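Local coordinates for hypothetical signal peptide protein (Sinorhizobium meliloti, PDB 3PJY) that is of unknown function but belongs to the DUF192 family and may be a transcription regulator, at residues 73-87 and 110-124. Numbering follows the deposited sequence.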
loop_
_atom_site.group_PDB
_atom_site.type_symbol
_atom_site.label_atom_id
_atom_site.label_comp_id
_atom_site.label_asym_id
_atom_site.label_seq_id
_atom_site.Cartn_x
_atom_site.Cartn_y
_atom_site.Cartn_z
ATOM N N LEU B 73 -10.507 -14.363 -2.747
ATOM C CA LEU B 73 -9.227 -14.996 -2.479
ATOM C C LEU B 73 -9.349 -15.727 -1.127
ATOM O O LEU B 73 -9.695 -15.111 -0.136
ATOM C CB LEU B 73 -8.075 -13.999 -2.429
ATOM C CG LEU B 73 -7.791 -13.155 -3.676
ATOM C CD1 LEU B 73 -8.852 -12.085 -3.940
ATOM C CD2 LEU B 73 -6.451 -12.449 -3.492
ATOM N N PHE B 74 -9.099 -17.033 -1.138
ATOM C CA PHE B 74 -9.173 -17.909 0.047
ATOM C C PHE B 74 -7.788 -18.051 0.613
ATOM O O PHE B 74 -6.891 -18.485 -0.099
ATOM C CB PHE B 74 -9.738 -19.244 -0.406
ATOM C CG PHE B 74 -11.188 -19.157 -0.832
ATOM C CD1 PHE B 74 -12.205 -19.294 0.103
ATOM C CD2 PHE B 74 -11.532 -18.960 -2.131
ATOM C CE1 PHE B 74 -13.522 -19.224 -0.269
ATOM C CE2 PHE B 74 -12.861 -18.862 -2.503
ATOM C CZ PHE B 74 -13.857 -18.986 -1.551
ATOM N N ILE B 75 -7.594 -17.663 1.861
ATOM C CA ILE B 75 -6.294 -17.373 2.409
ATOM C C ILE B 75 -6.015 -18.152 3.680
ATOM O O ILE B 75 -6.843 -18.172 4.602
ATOM C CB ILE B 75 -6.131 -15.839 2.651
ATOM C CG1 ILE B 75 -6.263 -15.076 1.297
ATOM C CG2 ILE B 75 -4.810 -15.501 3.336
ATOM C CD1 ILE B 75 -6.397 -13.552 1.486
ATOM N N ALA B 76 -4.839 -18.748 3.744
ATOM C CA ALA B 76 -4.433 -19.521 4.933
ATOM C C ALA B 76 -4.062 -18.599 6.092
ATOM O O ALA B 76 -3.857 -17.412 5.910
ATOM C CB ALA B 76 -3.259 -20.425 4.557
ATOM N N SER B 77 -3.918 -19.157 7.308
ATOM C CA SER B 77 -3.546 -18.320 8.453
ATOM C C SER B 77 -2.208 -17.585 8.325
ATOM O O SER B 77 -2.020 -16.528 8.949
ATOM C CB SER B 77 -3.527 -19.141 9.774
ATOM O OG SER B 77 -2.660 -20.207 9.625
ATOM N N ASP B 78 -1.299 -18.134 7.530
ATOM C CA ASP B 78 0.003 -17.508 7.314
ATOM C C ASP B 78 -0.022 -16.480 6.166
ATOM O O ASP B 78 1.021 -15.910 5.795
ATOM C CB ASP B 78 1.086 -18.558 7.084
ATOM C CG ASP B 78 0.948 -19.304 5.768
ATOM O OD1 ASP B 78 0.030 -19.058 4.954
ATOM O OD2 ASP B 78 1.803 -20.189 5.510
ATOM N N GLY B 79 -1.203 -16.257 5.615
ATOM C CA GLY B 79 -1.373 -15.281 4.530
ATOM C C GLY B 79 -1.246 -15.842 3.122
ATOM O O GLY B 79 -1.504 -15.096 2.136
ATOM N N THR B 80 -0.930 -17.132 2.964
ATOM C CA THR B 80 -0.852 -17.721 1.628
ATOM C C THR B 80 -2.212 -17.787 0.965
ATOM O O THR B 80 -3.202 -18.275 1.559
ATOM C CB THR B 80 -0.224 -19.130 1.650
ATOM O OG1 THR B 80 1.066 -19.064 2.250
ATOM C CG2 THR B 80 -0.036 -19.642 0.264
ATOM N N ILE B 81 -2.288 -17.286 -0.258
ATOM C CA ILE B 81 -3.482 -17.415 -1.047
ATOM C C ILE B 81 -3.534 -18.834 -1.604
ATOM O O ILE B 81 -2.710 -19.221 -2.440
ATOM C CB ILE B 81 -3.518 -16.374 -2.168
ATOM C CG1 ILE B 81 -3.494 -14.967 -1.605
ATOM C CG2 ILE B 81 -4.721 -16.598 -3.046
ATOM C CD1 ILE B 81 -2.965 -13.906 -2.608
ATOM N N ARG B 82 -4.517 -19.603 -1.148
ATOM C CA ARG B 82 -4.652 -21.019 -1.513
ATOM C C ARG B 82 -5.386 -21.181 -2.814
ATOM O O ARG B 82 -4.918 -21.934 -3.682
ATOM C CB ARG B 82 -5.370 -21.812 -0.411
ATOM C CG ARG B 82 -4.658 -21.753 0.916
ATOM C CD ARG B 82 -3.354 -22.495 0.910
ATOM N NE ARG B 82 -3.536 -23.854 0.421
ATOM C CZ ARG B 82 -2.551 -24.657 0.016
ATOM N NH1 ARG B 82 -1.278 -24.260 0.056
ATOM N NH2 ARG B 82 -2.847 -25.882 -0.412
ATOM N N THR B 83 -6.532 -20.527 -2.943
ATOM C CA THR B 83 -7.300 -20.567 -4.155
ATOM C C THR B 83 -7.951 -19.204 -4.398
ATOM O O THR B 83 -8.129 -18.402 -3.466
ATOM C CB THR B 83 -8.390 -21.646 -4.142
ATOM O OG1 THR B 83 -9.299 -21.388 -3.111
ATOM C CG2 THR B 83 -7.799 -23.035 -3.884
ATOM N N ILE B 84 -8.320 -19.007 -5.656
ATOM C CA ILE B 84 -8.903 -17.755 -6.104
ATOM C C ILE B 84 -10.091 -18.068 -6.967
ATOM O O ILE B 84 -9.977 -18.897 -7.903
ATOM C CB ILE B 84 -7.916 -16.898 -6.899
ATOM C CG1 ILE B 84 -6.691 -16.568 -6.052
ATOM C CG2 ILE B 84 -8.605 -15.626 -7.379
ATOM C CD1 ILE B 84 -5.605 -15.709 -6.768
ATOM N N HIS B 85 -11.217 -17.427 -6.661
ATOM C CA HIS B 85 -12.393 -17.492 -7.521
ATOM C C HIS B 85 -12.634 -16.124 -8.094
ATOM O O HIS B 85 -13.172 -15.245 -7.411
ATOM C CB HIS B 85 -13.625 -17.964 -6.749
ATOM C CG HIS B 85 -14.820 -18.194 -7.611
ATOM N ND1 HIS B 85 -15.193 -19.466 -8.014
ATOM C CD2 HIS B 85 -15.679 -17.341 -8.215
ATOM C CE1 HIS B 85 -16.256 -19.376 -8.799
ATOM N NE2 HIS B 85 -16.556 -18.104 -8.964
ATOM N N GLU B 86 -12.280 -15.944 -9.365
ATOM C CA GLU B 86 -12.469 -14.669 -10.024
ATOM C C GLU B 86 -13.914 -14.552 -10.543
ATOM O O GLU B 86 -14.545 -15.540 -10.851
ATOM C CB GLU B 86 -11.478 -14.523 -11.188
ATOM C CG GLU B 86 -10.070 -14.314 -10.683
ATOM C CD GLU B 86 -9.031 -14.459 -11.755
ATOM O OE1 GLU B 86 -8.628 -15.588 -12.062
ATOM O OE2 GLU B 86 -8.623 -13.431 -12.284
ATOM N N ASN B 87 -14.401 -13.323 -10.605
ATOM C CA ASN B 87 -15.657 -13.000 -11.265
ATOM C C ASN B 87 -16.844 -13.782 -10.721
ATOM O O ASN B 87 -17.634 -14.345 -11.489
ATOM C CB ASN B 87 -15.541 -13.190 -12.782
ATOM C CG ASN B 87 -14.434 -12.360 -13.372
ATOM O OD1 ASN B 87 -14.465 -11.137 -13.301
ATOM N ND2 ASN B 87 -13.435 -13.028 -13.966
ATOM N N ALA B 110 -14.264 -7.431 -8.910
ATOM C CA ALA B 110 -13.886 -8.341 -9.993
ATOM C C ALA B 110 -12.889 -7.704 -10.931
ATOM O O ALA B 110 -13.001 -6.507 -11.283
ATOM C CB ALA B 110 -15.139 -8.858 -10.765
ATOM N N GLY B 111 -11.897 -8.485 -11.338
ATOM C CA GLY B 111 -10.828 -8.000 -12.203
ATOM C C GLY B 111 -9.592 -7.552 -11.449
ATOM O O GLY B 111 -8.551 -7.301 -12.064
ATOM N N THR B 112 -9.707 -7.424 -10.120
ATOM C CA THR B 112 -8.563 -6.960 -9.312
ATOM C C THR B 112 -7.381 -7.931 -9.340
ATOM O O THR B 112 -6.229 -7.502 -9.445
ATOM C CB THR B 112 -8.950 -6.624 -7.884
ATOM O OG1 THR B 112 -10.014 -5.663 -7.905
ATOM C CG2 THR B 112 -7.764 -5.969 -7.156
ATOM N N VAL B 113 -7.676 -9.220 -9.291
ATOM C CA VAL B 113 -6.608 -10.246 -9.326
ATOM C C VAL B 113 -5.789 -10.113 -10.567
ATOM O O VAL B 113 -4.547 -10.060 -10.518
ATOM C CB VAL B 113 -7.168 -11.657 -9.103
ATOM C CG1 VAL B 113 -6.136 -12.777 -9.454
ATOM C CG2 VAL B 113 -7.664 -11.772 -7.634
ATOM N N LYS B 114 -6.478 -9.971 -11.683
ATOM C CA LYS B 114 -5.754 -9.720 -12.953
ATOM C C LYS B 114 -4.995 -8.412 -12.993
ATOM O O LYS B 114 -3.829 -8.364 -13.439
ATOM C CB LYS B 114 -6.711 -9.821 -14.110
ATOM C CG LYS B 114 -7.090 -11.246 -14.404
ATOM C CD LYS B 114 -5.942 -12.110 -15.023
ATOM C CE LYS B 114 -6.218 -13.648 -14.881
ATOM N NZ LYS B 114 -6.144 -14.195 -13.446
ATOM N N ARG B 115 -5.640 -7.340 -12.567
ATOM C CA ARG B 115 -5.011 -6.033 -12.561
ATOM C C ARG B 115 -3.715 -6.032 -11.777
ATOM O O ARG B 115 -2.741 -5.380 -12.211
ATOM C CB ARG B 115 -5.940 -4.953 -11.987
ATOM C CG ARG B 115 -5.282 -3.549 -11.814
ATOM C CD ARG B 115 -6.376 -2.536 -11.430
ATOM N NE ARG B 115 -6.914 -2.662 -10.051
ATOM C CZ ARG B 115 -6.373 -2.107 -8.972
ATOM N NH1 ARG B 115 -5.222 -1.438 -9.024
ATOM N NH2 ARG B 115 -7.015 -2.187 -7.816
ATOM N N LEU B 116 -3.654 -6.814 -10.699
ATOM C CA LEU B 116 -2.504 -6.808 -9.772
ATOM C C LEU B 116 -1.491 -7.925 -10.051
ATOM O O LEU B 116 -0.451 -7.963 -9.399
ATOM C CB LEU B 116 -2.994 -6.826 -8.335
ATOM C CG LEU B 116 -3.875 -5.648 -7.884
ATOM C CD1 LEU B 116 -4.223 -5.841 -6.377
ATOM C CD2 LEU B 116 -3.183 -4.313 -8.155
ATOM N N GLY B 117 -1.803 -8.800 -10.998
ATOM C CA GLY B 117 -0.917 -9.921 -11.345
ATOM C C GLY B 117 -0.734 -10.906 -10.203
ATOM O O GLY B 117 0.377 -11.392 -9.946
ATOM N N VAL B 118 -1.827 -11.159 -9.497
ATOM C CA VAL B 118 -1.857 -12.081 -8.365
ATOM C C VAL B 118 -2.234 -13.483 -8.785
ATOM O O VAL B 118 -3.016 -13.673 -9.700
ATOM C CB VAL B 118 -2.826 -11.507 -7.306
ATOM C CG1 VAL B 118 -3.073 -12.527 -6.146
ATOM C CG2 VAL B 118 -2.256 -10.242 -6.756
ATOM N N SER B 119 -1.606 -14.482 -8.143
ATOM C CA SER B 119 -1.812 -15.896 -8.427
ATOM C C SER B 119 -1.925 -16.658 -7.118
ATOM O O SER B 119 -1.428 -16.230 -6.117
ATOM C CB SER B 119 -0.593 -16.510 -9.155
ATOM O OG SER B 119 -0.123 -15.729 -10.250
ATOM N N PRO B 120 -2.528 -17.848 -7.127
ATOM C CA PRO B 120 -2.406 -18.716 -5.978
ATOM C C PRO B 120 -0.962 -18.923 -5.596
ATOM O O PRO B 120 -0.085 -19.062 -6.482
ATOM C CB PRO B 120 -3.067 -20.014 -6.459
ATOM C CG PRO B 120 -3.965 -19.579 -7.522
ATOM C CD PRO B 120 -3.207 -18.507 -8.258
ATOM N N GLY B 121 -0.702 -18.936 -4.295
ATOM C CA GLY B 121 0.617 -19.044 -3.761
ATOM C C GLY B 121 1.228 -17.709 -3.396
ATOM O O GLY B 121 2.211 -17.666 -2.631
ATOM N N ASP B 122 0.650 -16.622 -3.911
ATOM C CA ASP B 122 1.026 -15.295 -3.446
ATOM C C ASP B 122 0.520 -15.073 -2.005
ATOM O O ASP B 122 -0.103 -15.963 -1.428
ATOM C CB ASP B 122 0.496 -14.243 -4.418
ATOM C CG ASP B 122 1.168 -14.320 -5.811
ATOM O OD1 ASP B 122 2.251 -14.957 -5.949
ATOM O OD2 ASP B 122 0.628 -13.657 -6.757
ATOM N N ARG B 123 0.855 -13.945 -1.384
ATOM C CA ARG B 123 0.543 -13.740 0.022
ATOM C C ARG B 123 -0.080 -12.399 0.353
ATOM O O ARG B 123 0.178 -11.413 -0.312
ATOM C CB ARG B 123 1.733 -14.004 0.906
ATOM C CG ARG B 123 2.864 -13.106 0.842
ATOM C CD ARG B 123 4.046 -13.835 1.583
ATOM N NE ARG B 123 5.220 -12.976 1.775
ATOM C CZ ARG B 123 6.239 -12.841 0.921
ATOM N NH1 ARG B 123 6.275 -13.498 -0.244
ATOM N NH2 ARG B 123 7.236 -12.017 1.237
ATOM N N LEU B 124 -0.972 -12.440 1.337
ATOM C CA LEU B 124 -1.494 -11.251 1.975
ATOM C C LEU B 124 -0.765 -11.029 3.288
ATOM O O LEU B 124 -0.511 -11.970 4.070
ATOM C CB LEU B 124 -3.004 -11.401 2.218
ATOM C CG LEU B 124 -3.704 -10.129 2.755
ATOM C CD1 LEU B 124 -3.775 -9.088 1.666
ATOM C CD2 LEU B 124 -5.143 -10.536 3.199
HETATM O O HOH W 1 1.800 -13.286 4.767
HETATM O O HOH W 2 -9.320 -10.778 -11.789
#
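Gly79 and Ile81, on either side of Thr80 in sequence, are stitched to residues 121-124 by three backbone hydrogen bonds, while farther along strand 81-86 lies across helix 112-116, their axes 9.9 Å apart and 113° between directions. Leu124 N gives to Gly79 O, Ile81 N to Asp122 O at 2.8 Å and nearly straight (177°), and Gly121 N to Ile81 O, in the carbonyl plane. Asp122 also folds its own loop, OD2 taking Ser119 N from above the carboxylate plane. On the hairpin side facing 110-124, Ile81 CD1 meets Val118 CG1 at 3.8 Å. Ile84 splits its branches: CG2, anti to the backbone N, runs tip to tip into Val113 CG2, whereas CD1 lies against Pro120 CD, 4.0 Å away. Leu73 CD1 reaches the same Val113 methyl, and Ile75 CD1 crosses Leu124 CD2 at 3.7 Å. At the far end the Lys114 chain, bent at chi2 and chi4, curls round the Glu86 carboxylate and sets NZ 2.8 Å from OE2 on its syn side; a water also ties OE2 to Lys114 N, in the first turn. Were Glu86 an alanine, the lysine ammonium would probably lose its carboxylate mate and that water one anchor. A short helix with a Schellman end thus packs on a beta hairpin, and the single bridge Thr80-Arg123 joins the sheet's two outermost strands, 81-88 and 123-126, consistent with barrel-like closure.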